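Local structure of N-acetylmuramoyl-L-alanine amidase amiD (Escherichia coli, 3D2Y) at residues A89-T94 against P145-A150; A155-D160 against P220-R225; V198-L203 against G241-E246; Y212-D217 against R224-A229. The protein is a zinc-dependent lipoprotein amidase that hydrolyses the bond between N-acetylmuramoyl residues and L-amino acids in cell-wall glycopeptides. All coordinates share one frame; numbering follows the deposited sequence. Where two conformers were deposited one is given.

Interaction 1 of 4, residues A89-T94 against P145-A150; sequences AWRGAT and PENVVA
Trp90 and Arg91 stand at the tip of a short hairpin and both reach across to the backbone and side chains that lead into strand 148-150. The Trp90 indole leaves with CG anti to the backbone N (chi1 -170°), which places its NE1 edge against Glu146 and Asn147. From Trp90 NE1 a forked pair of weak hydrogen bonds runs to Asn147 OD1 at 3.1 Å and to the backbone O of Glu146 at 3.3 Å. Val149 CG1 lies over one face of the Trp90 indole, 3.7 Å from the centroid of the five-membered ring, a CH-pi contact; Arg91 CG lies over the opposite face. Glu146 starts in the crowded position between N and carbonyl carbon (chi1 70°) and folds again at chi2, so that Glu146 CG sits over the centre of the Arg91 guanidinium, 3.5 Å above the plane. Glu146 OE2 approaches Arg91 NH2 at 3.4 Å but well out of that plane, so the salt bridge works through charge alone, while NH1 binds the carbonyl of Tyr210 and NE pairs with Asp261. An alanine in place of Trp90 would remove the ring over Val149 CG1 and the donor shared by both oxygens, and would probably weaken the packing there. The arrangement is a short, weakly bonded beta hairpin closed by a type I' turn, Trp90 to Ala93, packed beside an edge strand of the amidase domain's central sheet.

Interaction 2 of 4, residues A155-D160 against P220-R225; sequences APQRKD and PREQRR
Here a loop of the zinc amidase domain, which carries the transition-state stabiliser Lys159, is joined to the first turns of helix 220-234 in the C-terminal helical region. Two side chains reach across in opposite directions. Gln157 leaves its CA pointing off the helix, doubles back through a bend at chi2 and lays its amide across the stem of Glu222 at about a right angle. Gln157 NE2 gives an almost straight hydrogen bond (174°) to the carbonyl O of Glu222 at 2.8 Å, with that oxygen in the amide plane, and Gln157 OE1 rests 3.6 Å from Glu222 CB. A leucine here lacks the amide donor and would probably weaken the join to the helix backbone. Arg225 comes the other way, kinked at chi2 and nearly eclipsed at chi3 (19°) in the conformer described. Arg225 NH2 donates to Lys159 O at 2.6 Å, near the guanidinium plane, and forms a salt bridge with Asp160 OD1 at 2.7 Å; the carboxylate is turned 48° from the guanidinium. Lys117 pairs with the other oxygen of Asp160, so this buried carboxylate lies between two positive charges, which would favour its ionised form. Arg158, also bonded to the carbonyl of Ile87, and Lys159 point off the helix and hydrogen-bond the backbone of the bound peptide. Pro156 O lies over the guanidinium face, 2.6 Å from Arg225 NH2, at an angle too poor for a hydrogen bond.

Interaction 3 of 4, residues V198-L203 against G241-E246; sequences VDTASL and GEADAE
The methyl group of Ala243 is the bump at the centre of this contact. It drops into a hollow at the start of helix 200-210, made by the carbonyl O of Val198 just before it, the CA of Thr200 and the side chain of Leu203. The fit is tightest against Leu203, whose CG stands anti to the backbone N and whose CD2 comes to 3.5 Å from Ala243 CB, closer than usual for two carbons. Val198 packs in the other direction: Val198 CG2 settles against the backbone where the second helix begins, 3.8 Å from Ala245 CA, with chi1 at 145°, away from a staggered position. A straight hydrogen bond (175°) from Val198 N to Ala243 O, 3.0 Å long, fixes the two loops in register beside these interlocking groups. At the margin a water bridges the two segments, 2.6 Å from Thr200 OG1; it also accepts from the backbone N of Ala243 and donates to Glu242 OE2. Asp199 OD1 receives both the N and the OG of Ser202, whereas Asp244 OD1 caps its own helix and is hydrogen-bonded to Thr247, while OD2 meets His195 and Arg235. Thr200 and Leu203 also touch Ile227 of helix 220-234. The contact thus joins the N-terminal ends of helices 200-210 and 245-258, with helix 220-234 against them, in the C-terminal three-helix region, each of the two starts marked by an aspartate N-cap.

Interaction 4 of 4, residues Y212-D217 against R224-A229; sequences YDVKPD and RRVIMA
Residues 212-217 run as a largely extended, non-helical connection past one flank of helix 220-234, with the CA atoms of Tyr212 and Val226 7.1 Å apart at their nearest. The connection links helix 200-210 to helix 220-234 in the C-terminal helical region, and it is held to the second of these by apolar packing. Val226 carries most of that packing. Val226 CG1, anti to the backbone N (chi1 175°), lies between two side chains of the loop, 3.9 Å from Tyr212 CB and 4.0 Å from Val214 CG2. The other branch, Val226 CG2, beside the backbone N, rests 3.6 Å from the carbonyl O of Asp213, so the two methyls together follow the loop from Tyr212 to Val214. Val214 crosses Val226 at about a right angle, and it touches Ala208 of the preceding helix as well.

One turn further on, Ala229 offers its methyl to the Tyr212 ring, Ala229 CB lying 4.0 Å from Tyr212 CE1 and obliquely to the ring plane. The same ring meets Trp90 edge-to-face, and its hydroxyl is hydrogen-bonded to Asp153 OD1, so the tyrosine joins the helical region to the amidase domain. Ile227, on another side of the helix, packs instead on Leu207. Within the loop, Lys215 and Asp213 form a salt bridge: the lysine runs extended and then bends at chi4 (-53°), bringing Lys215 NZ to 3.1 Å from Asp213 OD1, on the syn lone pair of that oxygen.

Interaction 1 comes first along the chain, inside the amidase domain and against its central sheet. Interaction 2 joins residues 155-160 of that domain to helix 220-234, and interactions 3 and 4 lie within the C-terminal helical region. Interactions 2 and 4 share Arg224 and Arg225 and have centres only 6 Å apart: the active-site loop and the interhelical connection both pack on this one helix. Interaction 4 is nested within the loop closed by interaction 3, whose centre lies about 21 Å from that of interaction 1. Trp90 against Tyr212 connects interactions 1 and 4. Together they run from the catalytic domain through its interface to the starts of helices 200-210 and 245-258.

Interaction 1 of 4, residues A89-T94 against P145-A150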
loop_
_atom_site.group_PDB
_atom_site.type_symbol
_atom_site.label_atom_id
_atom_site.label_comp_id
_atom_site.label_asym_id
_atom_site.label_seq_id
_atom_site.Cartn_x
_atom_site.Cartn_y
_atom_site.Cartn_z
ATOM N N ALA A 89 -1.637 -10.010 4.208
ATOM C CA ALA A 89 -0.532 -10.103 5.174
ATOM C C ALA A 89 0.489 -8.971 4.942
ATOM O O ALA A 89 0.881 -8.710 3.804
ATOM C CB ALA A 89 0.143 -11.496 5.090
ATOM N N TRP A 90 0.857 -8.269 6.013
ATOM C CA TRP A 90 1.887 -7.229 5.957
ATOM C C TRP A 90 2.613 -7.102 7.302
ATOM O O TRP A 90 1.990 -6.814 8.345
ATOM C CB TRP A 90 1.287 -5.864 5.541
ATOM C CG TRP A 90 2.348 -4.874 5.251
ATOM C CD1 TRP A 90 2.605 -3.709 5.945
ATOM C CD2 TRP A 90 3.340 -4.957 4.214
ATOM N NE1 TRP A 90 3.687 -3.052 5.380
ATOM C CE2 TRP A 90 4.170 -3.805 4.335
ATOM C CE3 TRP A 90 3.619 -5.896 3.197
ATOM C CZ2 TRP A 90 5.255 -3.571 3.477
ATOM C CZ3 TRP A 90 4.719 -5.670 2.347
ATOM C CH2 TRP A 90 5.522 -4.520 2.503
ATOM N N ARG A 91 3.926 -7.343 7.259
ATOM C CA ARG A 91 4.820 -7.086 8.396
ATOM C C ARG A 91 4.383 -7.785 9.681
ATOM O O ARG A 91 4.437 -7.201 10.776
ATOM C CB ARG A 91 4.970 -5.560 8.592
ATOM C CG ARG A 91 5.898 -4.986 7.564
ATOM C CD ARG A 91 6.087 -3.495 7.663
ATOM N NE ARG A 91 7.002 -3.002 8.696
ATOM C CZ ARG A 91 8.330 -2.855 8.565
ATOM N NH1 ARG A 91 8.977 -3.215 7.460
ATOM N NH2 ARG A 91 9.038 -2.356 9.577
ATOM N N GLY A 92 3.923 -9.024 9.558
ATOM C CA GLY A 92 3.500 -9.756 10.757
ATOM C C GLY A 92 1.975 -9.804 10.942
ATOM O O GLY A 92 1.474 -10.696 11.618
ATOM N N ALA A 93 1.240 -8.853 10.343
ATOM C CA ALA A 93 -0.236 -8.754 10.547
ATOM C C ALA A 93 -0.966 -9.534 9.468
ATOM O O ALA A 93 -0.403 -9.774 8.443
ATOM C CB ALA A 93 -0.698 -7.277 10.511
ATOM N N THR A 94 -2.200 -9.959 9.731
ATOM C CA THR A 94 -3.097 -10.466 8.701
ATOM C C THR A 94 -4.432 -9.703 8.838
ATOM O O THR A 94 -4.535 -8.834 9.707
ATOM C CB THR A 94 -3.302 -12.016 8.811
ATOM O OG1 THR A 94 -3.867 -12.361 10.095
ATOM C CG2 THR A 94 -1.995 -12.741 8.646
ATOM N N PRO A 145 6.255 5.337 7.171
ATOM C CA PRO A 145 6.352 5.307 5.716
ATOM C C PRO A 145 6.193 3.887 5.107
ATOM O O PRO A 145 5.528 3.728 4.082
ATOM C CB PRO A 145 7.736 5.904 5.440
ATOM C CG PRO A 145 8.032 6.780 6.628
ATOM C CD PRO A 145 7.406 6.030 7.787
ATOM N N GLU A 146 6.828 2.884 5.703
ATOM C CA GLU A 146 6.775 1.503 5.155
ATOM C C GLU A 146 5.363 0.882 5.179
ATOM O O GLU A 146 5.117 -0.143 4.549
ATOM C CB GLU A 146 7.795 0.575 5.835
ATOM C CG GLU A 146 7.453 0.245 7.258
ATOM C CD GLU A 146 7.975 1.248 8.291
ATOM O OE1 GLU A 146 8.354 2.392 7.973
ATOM O OE2 GLU A 146 7.971 0.880 9.477
ATOM N N ASN A 147 4.437 1.531 5.876
ATOM C CA ASN A 147 3.070 1.031 5.950
ATOM C C ASN A 147 2.105 1.766 5.006
ATOM O O ASN A 147 0.883 1.652 5.116
ATOM C CB ASN A 147 2.634 1.021 7.426
ATOM C CG ASN A 147 3.402 -0.017 8.229
ATOM O OD1 ASN A 147 3.706 -1.080 7.726
ATOM N ND2 ASN A 147 3.726 0.298 9.473
ATOM N N VAL A 148 2.664 2.499 4.043
ATOM C CA VAL A 148 1.877 2.949 2.884
ATOM C C VAL A 148 2.156 1.945 1.741
ATOM O O VAL A 148 3.266 1.876 1.232
ATOM C CB VAL A 148 2.286 4.402 2.449
ATOM C CG1 VAL A 148 1.336 4.882 1.370
ATOM C CG2 VAL A 148 2.292 5.336 3.668
ATOM N N VAL A 149 1.173 1.130 1.378
ATOM C CA VAL A 149 1.470 -0.067 0.582
ATOM C C VAL A 149 0.506 -0.190 -0.557
ATOM O O VAL A 149 -0.587 0.440 -0.574
ATOM C CB VAL A 149 1.377 -1.383 1.425
ATOM C CG1 VAL A 149 2.504 -1.435 2.507
ATOM C CG2 VAL A 149 -0.069 -1.525 2.076
ATOM N N ALA A 150 0.939 -0.996 -1.510
ATOM C CA ALA A 150 0.100 -1.470 -2.587
ATOM C C ALA A 150 -0.727 -2.632 -2.086
ATOM O O ALA A 150 -0.298 -3.408 -1.249
ATOM C CB ALA A 150 0.995 -1.971 -3.755
#

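Interaction 2 of 4, residues A155-D160 against P220-R225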
loop_
_atom_site.group_PDB
_atom_site.type_symbol
_atom_site.label_atom_id
_atom_site.label_comp_id
_atom_site.label_asym_id
_atom_site.label_seq_id
_atom_site.Cartn_x
_atom_site.Cartn_y
_atom_site.Cartn_z
ATOM N N ALA A 155 -1.260 -8.768 -0.690
ATOM C CA ALA A 155 -1.815 -9.997 -1.293
ATOM C C ALA A 155 -1.148 -10.331 -2.642
ATOM O O ALA A 155 -1.836 -10.292 -3.698
ATOM C CB ALA A 155 -3.329 -9.814 -1.549
ATOM N N PRO A 156 0.160 -10.590 -2.639
ATOM C CA PRO A 156 0.927 -10.701 -3.902
ATOM C C PRO A 156 0.481 -11.807 -4.840
ATOM O O PRO A 156 0.668 -11.673 -6.057
ATOM C CB PRO A 156 2.385 -10.898 -3.444
ATOM C CG PRO A 156 2.278 -11.267 -2.020
ATOM C CD PRO A 156 1.048 -10.683 -1.465
ATOM N N GLN A 157 -0.130 -12.864 -4.305
ATOM C CA GLN A 157 -0.585 -13.966 -5.178
ATOM C C GLN A 157 -1.898 -13.613 -5.870
ATOM O O GLN A 157 -2.284 -14.318 -6.812
ATOM C CB GLN A 157 -0.831 -15.266 -4.399
ATOM C CG GLN A 157 0.370 -15.802 -3.599
ATOM C CD GLN A 157 1.577 -16.068 -4.481
ATOM O OE1 GLN A 157 1.435 -16.514 -5.617
ATOM N NE2 GLN A 157 2.772 -15.808 -3.955
ATOM N N ARG A 158 -2.615 -12.600 -5.366
ATOM C CA ARG A 158 -3.991 -12.345 -5.822
ATOM C C ARG A 158 -4.148 -11.076 -6.617
ATOM O O ARG A 158 -5.094 -10.959 -7.409
ATOM C CB ARG A 158 -4.975 -12.277 -4.638
ATOM C CG ARG A 158 -5.104 -13.607 -3.852
ATOM C CD ARG A 158 -6.264 -13.573 -2.831
ATOM N NE ARG A 158 -6.170 -12.470 -1.859
ATOM C CZ ARG A 158 -6.915 -11.363 -1.936
ATOM N NH1 ARG A 158 -7.807 -11.246 -2.898
ATOM N NH2 ARG A 158 -6.799 -10.382 -1.033
ATOM N N LYS A 159 -3.294 -10.085 -6.328
ATOM C CA LYS A 159 -3.501 -8.707 -6.844
ATOM C C LYS A 159 -2.220 -8.084 -7.394
ATOM O O LYS A 159 -1.115 -8.393 -6.934
ATOM C CB LYS A 159 -4.054 -7.803 -5.739
ATOM C CG LYS A 159 -5.360 -8.261 -5.145
ATOM C CD LYS A 159 -6.535 -8.090 -6.104
ATOM C CE LYS A 159 -7.755 -8.771 -5.540
ATOM N NZ LYS A 159 -8.958 -8.271 -6.336
ATOM N N ASP A 160 -2.403 -7.184 -8.357
ATOM C CA ASP A 160 -1.315 -6.375 -8.922
ATOM C C ASP A 160 -1.406 -4.893 -8.564
ATOM O O ASP A 160 -0.437 -4.134 -8.763
ATOM C CB ASP A 160 -1.373 -6.495 -10.459
ATOM C CG ASP A 160 -0.794 -7.802 -10.965
ATOM O OD1 ASP A 160 -0.193 -8.523 -10.163
ATOM O OD2 ASP A 160 -0.954 -8.119 -12.165
ATOM N N PRO A 220 7.775 -22.043 -7.836
ATOM C CA PRO A 220 8.498 -20.956 -8.520
ATOM C C PRO A 220 7.583 -19.807 -8.936
ATOM O O PRO A 220 7.929 -18.633 -8.732
ATOM C CB PRO A 220 9.079 -21.669 -9.762
ATOM C CG PRO A 220 9.296 -23.084 -9.286
ATOM C CD PRO A 220 8.131 -23.375 -8.382
ATOM N N ARG A 221 6.430 -20.160 -9.515
ATOM C CA ARG A 221 5.329 -19.234 -9.860
ATOM C C ARG A 221 4.947 -18.295 -8.701
ATOM O O ARG A 221 4.860 -17.061 -8.857
ATOM C CB ARG A 221 4.100 -20.064 -10.284
ATOM C CG ARG A 221 2.942 -19.324 -10.978
ATOM C CD ARG A 221 1.753 -19.042 -10.020
ATOM N NE ARG A 221 1.457 -20.135 -9.081
ATOM C CZ ARG A 221 0.424 -20.979 -9.162
ATOM N NH1 ARG A 221 -0.461 -20.882 -10.149
ATOM N NH2 ARG A 221 0.287 -21.932 -8.244
ATOM N N GLU A 222 4.732 -18.890 -7.538
ATOM C CA GLU A 222 4.313 -18.158 -6.353
ATOM C C GLU A 222 5.465 -17.273 -5.838
ATOM O O GLU A 222 5.234 -16.170 -5.341
ATOM C CB GLU A 222 3.826 -19.132 -5.282
ATOM C CG GLU A 222 2.573 -19.919 -5.712
ATOM C CD GLU A 222 2.202 -21.055 -4.780
ATOM O OE1 GLU A 222 3.033 -21.435 -3.930
ATOM O OE2 GLU A 222 1.059 -21.557 -4.907
ATOM N N GLN A 223 6.702 -17.750 -6.011
ATOM C CA GLN A 223 7.900 -17.014 -5.573
ATOM C C GLN A 223 8.101 -15.822 -6.495
ATOM O O GLN A 223 8.484 -14.750 -6.044
ATOM C CB GLN A 223 9.150 -17.926 -5.582
ATOM C CG GLN A 223 9.183 -19.024 -4.503
ATOM C CD GLN A 223 10.379 -19.983 -4.635
ATOM O OE1 GLN A 223 11.359 -19.686 -5.310
ATOM N NE2 GLN A 223 10.288 -21.145 -3.990
ATOM N N ARG A 224 7.801 -16.019 -7.790
ATOM C CA ARG A 224 7.793 -14.943 -8.801
ATOM C C ARG A 224 6.764 -13.835 -8.500
ATOM O O ARG A 224 7.082 -12.663 -8.617
ATOM C CB ARG A 224 7.585 -15.490 -10.225
ATOM C CG ARG A 224 8.822 -16.085 -10.864
ATOM C CD ARG A 224 8.685 -16.215 -12.393
ATOM N NE ARG A 224 7.609 -17.120 -12.792
ATOM C CZ ARG A 224 7.710 -18.451 -12.851
ATOM N NH1 ARG A 224 8.837 -19.076 -12.524
ATOM N NH2 ARG A 224 6.659 -19.165 -13.237
ATOM N N ARG A 225 5.547 -14.200 -8.108
ATOM C CA ARG A 225 4.542 -13.206 -7.792
ATOM C C ARG A 225 4.994 -12.323 -6.624
ATOM O O ARG A 225 4.775 -11.111 -6.644
ATOM C CB ARG A 225 3.175 -13.868 -7.532
ATOM C CG ARG A 225 2.473 -14.404 -8.798
ATOM C CD ARG A 225 1.225 -13.598 -9.245
ATOM N NE ARG A 225 1.154 -12.236 -8.682
ATOM C CZ ARG A 225 0.109 -11.400 -8.730
ATOM N NH1 ARG A 225 -1.037 -11.737 -9.320
ATOM N NH2 ARG A 225 0.224 -10.211 -8.142
#

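Interaction 3 of 4, residues V198-L203 against G241-E246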
loop_
_atom_site.group_PDB
_atom_site.type_symbol
_atom_site.label_atom_id
_atom_site.label_comp_id
_atom_site.label_asym_id
_atom_site.label_seq_id
_atom_site.Cartn_x
_atom_site.Cartn_y
_atom_site.Cartn_z
ATOM N N VAL A 198 20.646 -13.235 -8.657
ATOM C CA VAL A 198 20.895 -13.464 -7.246
ATOM C C VAL A 198 20.102 -14.687 -6.776
ATOM O O VAL A 198 19.111 -15.066 -7.385
ATOM C CB VAL A 198 20.534 -12.173 -6.442
ATOM C CG1 VAL A 198 19.947 -12.473 -5.070
ATOM C CG2 VAL A 198 21.736 -11.257 -6.347
ATOM N N ASP A 199 20.545 -15.305 -5.685
ATOM C CA ASP A 199 19.899 -16.474 -5.121
ATOM C C ASP A 199 18.432 -16.167 -4.698
ATOM O O ASP A 199 18.201 -15.307 -3.847
ATOM C CB ASP A 199 20.695 -16.934 -3.913
ATOM C CG ASP A 199 20.091 -18.125 -3.284
ATOM O OD1 ASP A 199 19.472 -17.975 -2.218
ATOM O OD2 ASP A 199 20.162 -19.205 -3.907
ATOM N N THR A 200 17.462 -16.867 -5.280
ATOM C CA THR A 200 16.044 -16.567 -5.003
ATOM C C THR A 200 15.723 -16.672 -3.512
ATOM O O THR A 200 15.099 -15.780 -2.955
ATOM C CB THR A 200 15.093 -17.428 -5.873
ATOM O OG1 THR A 200 15.402 -17.202 -7.244
ATOM C CG2 THR A 200 13.639 -17.071 -5.668
ATOM N N ALA A 201 16.129 -17.757 -2.862
ATOM C CA ALA A 201 15.781 -17.934 -1.455
ATOM C C ALA A 201 16.222 -16.749 -0.565
ATOM O O ALA A 201 15.487 -16.310 0.328
ATOM C CB ALA A 201 16.324 -19.232 -0.942
ATOM N N SER A 202 17.428 -16.254 -0.817
ATOM C CA SER A 202 18.025 -15.176 -0.041
ATOM C C SER A 202 17.206 -13.908 -0.238
ATOM O O SER A 202 16.936 -13.206 0.711
ATOM C CB SER A 202 19.473 -14.928 -0.516
ATOM O OG SER A 202 20.317 -16.008 -0.161
ATOM N N LEU A 203 16.834 -13.620 -1.475
ATOM C CA LEU A 203 15.963 -12.469 -1.732
ATOM C C LEU A 203 14.605 -12.599 -1.021
ATOM O O LEU A 203 14.116 -11.634 -0.399
ATOM C CB LEU A 203 15.831 -12.202 -3.248
ATOM C CG LEU A 203 14.916 -11.022 -3.628
ATOM C CD1 LEU A 203 15.342 -9.636 -3.023
ATOM C CD2 LEU A 203 14.679 -10.911 -5.141
ATOM N N GLY A 241 9.874 -10.730 -11.843
ATOM C CA GLY A 241 9.807 -11.617 -10.697
ATOM C C GLY A 241 11.014 -12.503 -10.520
ATOM O O GLY A 241 10.951 -13.473 -9.772
ATOM N N GLU A 242 12.088 -12.170 -11.252
ATOM C CA GLU A 242 13.424 -12.804 -11.139
ATOM C C GLU A 242 14.362 -12.045 -10.197
ATOM O O GLU A 242 14.524 -10.814 -10.274
ATOM C CB GLU A 242 14.066 -12.923 -12.528
ATOM C CG GLU A 242 13.266 -13.784 -13.507
ATOM C CD GLU A 242 13.202 -15.268 -13.129
ATOM O OE1 GLU A 242 12.321 -15.968 -13.668
ATOM O OE2 GLU A 242 14.031 -15.748 -12.318
ATOM N N ALA A 243 14.995 -12.786 -9.312
ATOM C CA ALA A 243 15.856 -12.194 -8.320
ATOM C C ALA A 243 17.133 -11.692 -8.960
ATOM O O ALA A 243 17.872 -12.475 -9.584
ATOM C CB ALA A 243 16.170 -13.213 -7.247
ATOM N N ASP A 244 17.393 -10.393 -8.829
ATOM C CA ASP A 244 18.670 -9.841 -9.313
ATOM C C ASP A 244 19.303 -8.935 -8.265
ATOM O O ASP A 244 18.740 -8.736 -7.183
ATOM C CB ASP A 244 18.523 -9.142 -10.695
ATOM C CG ASP A 244 17.556 -7.948 -10.692
ATOM O OD1 ASP A 244 17.154 -7.434 -9.626
ATOM O OD2 ASP A 244 17.197 -7.492 -11.816
ATOM N N ALA A 245 20.467 -8.395 -8.585
ATOM C CA ALA A 245 21.289 -7.666 -7.621
ATOM C C ALA A 245 20.643 -6.338 -7.248
ATOM O O ALA A 245 20.707 -5.934 -6.086
ATOM C CB ALA A 245 22.690 -7.442 -8.166
ATOM N N GLU A 246 20.021 -5.677 -8.220
ATOM C CA GLU A 246 19.350 -4.394 -7.963
ATOM C C GLU A 246 18.155 -4.554 -7.009
ATOM O O GLU A 246 18.004 -3.788 -6.015
ATOM C CB GLU A 246 18.893 -3.738 -9.271
ATOM C CG GLU A 246 18.154 -2.414 -9.046
ATOM C CD GLU A 246 17.791 -1.706 -10.340
ATOM O OE1 GLU A 246 17.635 -0.474 -10.307
ATOM O OE2 GLU A 246 17.680 -2.376 -11.379
HETATM O O HOH W 1 14.548 -15.732 -9.201
#

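Interaction 4 of 4, residues Y212-D217 against R224-A229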
loop_
_atom_site.group_PDB
_atom_site.type_symbol
_atom_site.label_atom_id
_atom_site.label_comp_id
_atom_site.label_asym_id
_atom_site.label_seq_id
_atom_site.Cartn_x
_atom_site.Cartn_y
_atom_site.Cartn_z
ATOM N N TYR A 212 6.505 -8.887 3.167
ATOM C CA TYR A 212 5.767 -9.673 2.178
ATOM C C TYR A 212 5.402 -11.060 2.709
ATOM O O TYR A 212 6.159 -11.672 3.398
ATOM C CB TYR A 212 6.521 -9.760 0.808
ATOM C CG TYR A 212 6.536 -8.451 0.046
ATOM C CD1 TYR A 212 5.650 -8.200 -1.039
ATOM C CD2 TYR A 212 7.402 -7.434 0.443
ATOM C CE1 TYR A 212 5.683 -6.940 -1.686
ATOM C CE2 TYR A 212 7.454 -6.234 -0.164
ATOM C CZ TYR A 212 6.614 -5.968 -1.256
ATOM O OH TYR A 212 6.670 -4.700 -1.804
ATOM N N ASP A 213 4.268 -11.594 2.257
ATOM C CA ASP A 213 3.794 -12.909 2.675
ATOM C C ASP A 213 4.648 -13.932 1.925
ATOM O O ASP A 213 4.553 -14.036 0.703
ATOM C CB ASP A 213 2.331 -13.036 2.203
ATOM C CG ASP A 213 1.571 -14.214 2.821
ATOM O OD1 ASP A 213 2.038 -14.830 3.795
ATOM O OD2 ASP A 213 0.447 -14.499 2.326
ATOM N N VAL A 214 5.512 -14.666 2.620
ATOM C CA VAL A 214 6.323 -15.693 1.981
ATOM C C VAL A 214 6.133 -16.951 2.810
ATOM O O VAL A 214 6.393 -16.934 3.997
ATOM C CB VAL A 214 7.828 -15.291 1.954
ATOM C CG1 VAL A 214 8.720 -16.455 1.493
ATOM C CG2 VAL A 214 8.068 -14.110 1.047
ATOM N N LYS A 215 5.630 -18.023 2.192
ATOM C CA LYS A 215 5.398 -19.274 2.920
ATOM C C LYS A 215 6.512 -20.263 2.594
ATOM O O LYS A 215 7.103 -20.159 1.515
ATOM C CB LYS A 215 4.013 -19.839 2.593
ATOM C CG LYS A 215 2.899 -18.814 2.795
ATOM C CD LYS A 215 1.540 -19.328 2.368
ATOM C CE LYS A 215 0.490 -18.218 2.446
ATOM N NZ LYS A 215 0.442 -17.523 3.791
ATOM N N PRO A 216 6.819 -21.198 3.531
ATOM C CA PRO A 216 7.998 -22.069 3.395
ATOM C C PRO A 216 8.050 -22.905 2.112
ATOM O O PRO A 216 9.137 -23.127 1.549
ATOM C CB PRO A 216 7.945 -22.951 4.651
ATOM C CG PRO A 216 6.543 -22.869 5.137
ATOM C CD PRO A 216 6.097 -21.477 4.788
ATOM N N ASP A 217 6.918 -23.373 1.618
ATOM C CA ASP A 217 7.021 -24.116 0.365
ATOM C C ASP A 217 6.177 -23.447 -0.698
ATOM O O ASP A 217 4.941 -23.455 -0.636
ATOM C CB ASP A 217 6.694 -25.608 0.544
ATOM C CG ASP A 217 7.924 -26.449 0.915
ATOM O OD1 ASP A 217 9.056 -26.108 0.486
ATOM O OD2 ASP A 217 7.754 -27.463 1.632
ATOM N N ARG A 224 7.801 -16.019 -7.790
ATOM C CA ARG A 224 7.793 -14.943 -8.801
ATOM C C ARG A 224 6.764 -13.835 -8.500
ATOM O O ARG A 224 7.082 -12.663 -8.617
ATOM C CB ARG A 224 7.585 -15.490 -10.225
ATOM C CG ARG A 224 8.822 -16.085 -10.864
ATOM C CD ARG A 224 8.685 -16.215 -12.393
ATOM N NE ARG A 224 7.609 -17.120 -12.792
ATOM C CZ ARG A 224 7.710 -18.451 -12.851
ATOM N NH1 ARG A 224 8.837 -19.076 -12.524
ATOM N NH2 ARG A 224 6.659 -19.165 -13.237
ATOM N N ARG A 225 5.547 -14.200 -8.108
ATOM C CA ARG A 225 4.542 -13.206 -7.792
ATOM C C ARG A 225 4.994 -12.323 -6.624
ATOM O O ARG A 225 4.775 -11.111 -6.644
ATOM C CB ARG A 225 3.175 -13.868 -7.532
ATOM C CG ARG A 225 2.473 -14.404 -8.798
ATOM C CD ARG A 225 1.225 -13.598 -9.245
ATOM N NE ARG A 225 1.154 -12.236 -8.682
ATOM C CZ ARG A 225 0.109 -11.400 -8.730
ATOM N NH1 ARG A 225 -1.037 -11.737 -9.320
ATOM N NH2 ARG A 225 0.224 -10.211 -8.142
ATOM N N VAL A 226 5.657 -12.906 -5.624
ATOM C CA VAL A 226 6.116 -12.079 -4.485
ATOM C C VAL A 226 7.159 -11.063 -4.985
ATOM O O VAL A 226 7.090 -9.878 -4.665
ATOM C CB VAL A 226 6.652 -12.928 -3.335
ATOM C CG1 VAL A 226 7.230 -12.046 -2.233
ATOM C CG2 VAL A 226 5.536 -13.788 -2.759
ATOM N N ILE A 227 8.100 -11.528 -5.807
ATOM C CA ILE A 227 9.235 -10.699 -6.186
ATOM C C ILE A 227 8.711 -9.639 -7.141
ATOM O O ILE A 227 9.082 -8.463 -7.064
ATOM C CB ILE A 227 10.364 -11.545 -6.818
ATOM C CG1 ILE A 227 11.093 -12.382 -5.731
ATOM C CG2 ILE A 227 11.379 -10.628 -7.462
ATOM C CD1 ILE A 227 11.938 -13.622 -6.229
ATOM N N MET A 228 7.800 -10.061 -8.003
ATOM C CA MET A 228 7.128 -9.168 -8.936
ATOM C C MET A 228 6.379 -8.029 -8.207
ATOM O O MET A 228 6.507 -6.852 -8.583
ATOM C CB MET A 228 6.181 -9.987 -9.808
ATOM C CG MET A 228 5.469 -9.233 -10.907
ATOM S SD MET A 228 4.273 -10.288 -11.797
ATOM C CE MET A 228 4.987 -11.939 -11.715
ATOM N N ALA A 229 5.591 -8.382 -7.184
ATOM C CA ALA A 229 4.887 -7.391 -6.363
ATOM C C ALA A 229 5.865 -6.309 -5.801
ATOM O O ALA A 229 5.584 -5.100 -5.852
ATOM C CB ALA A 229 4.123 -8.086 -5.237
#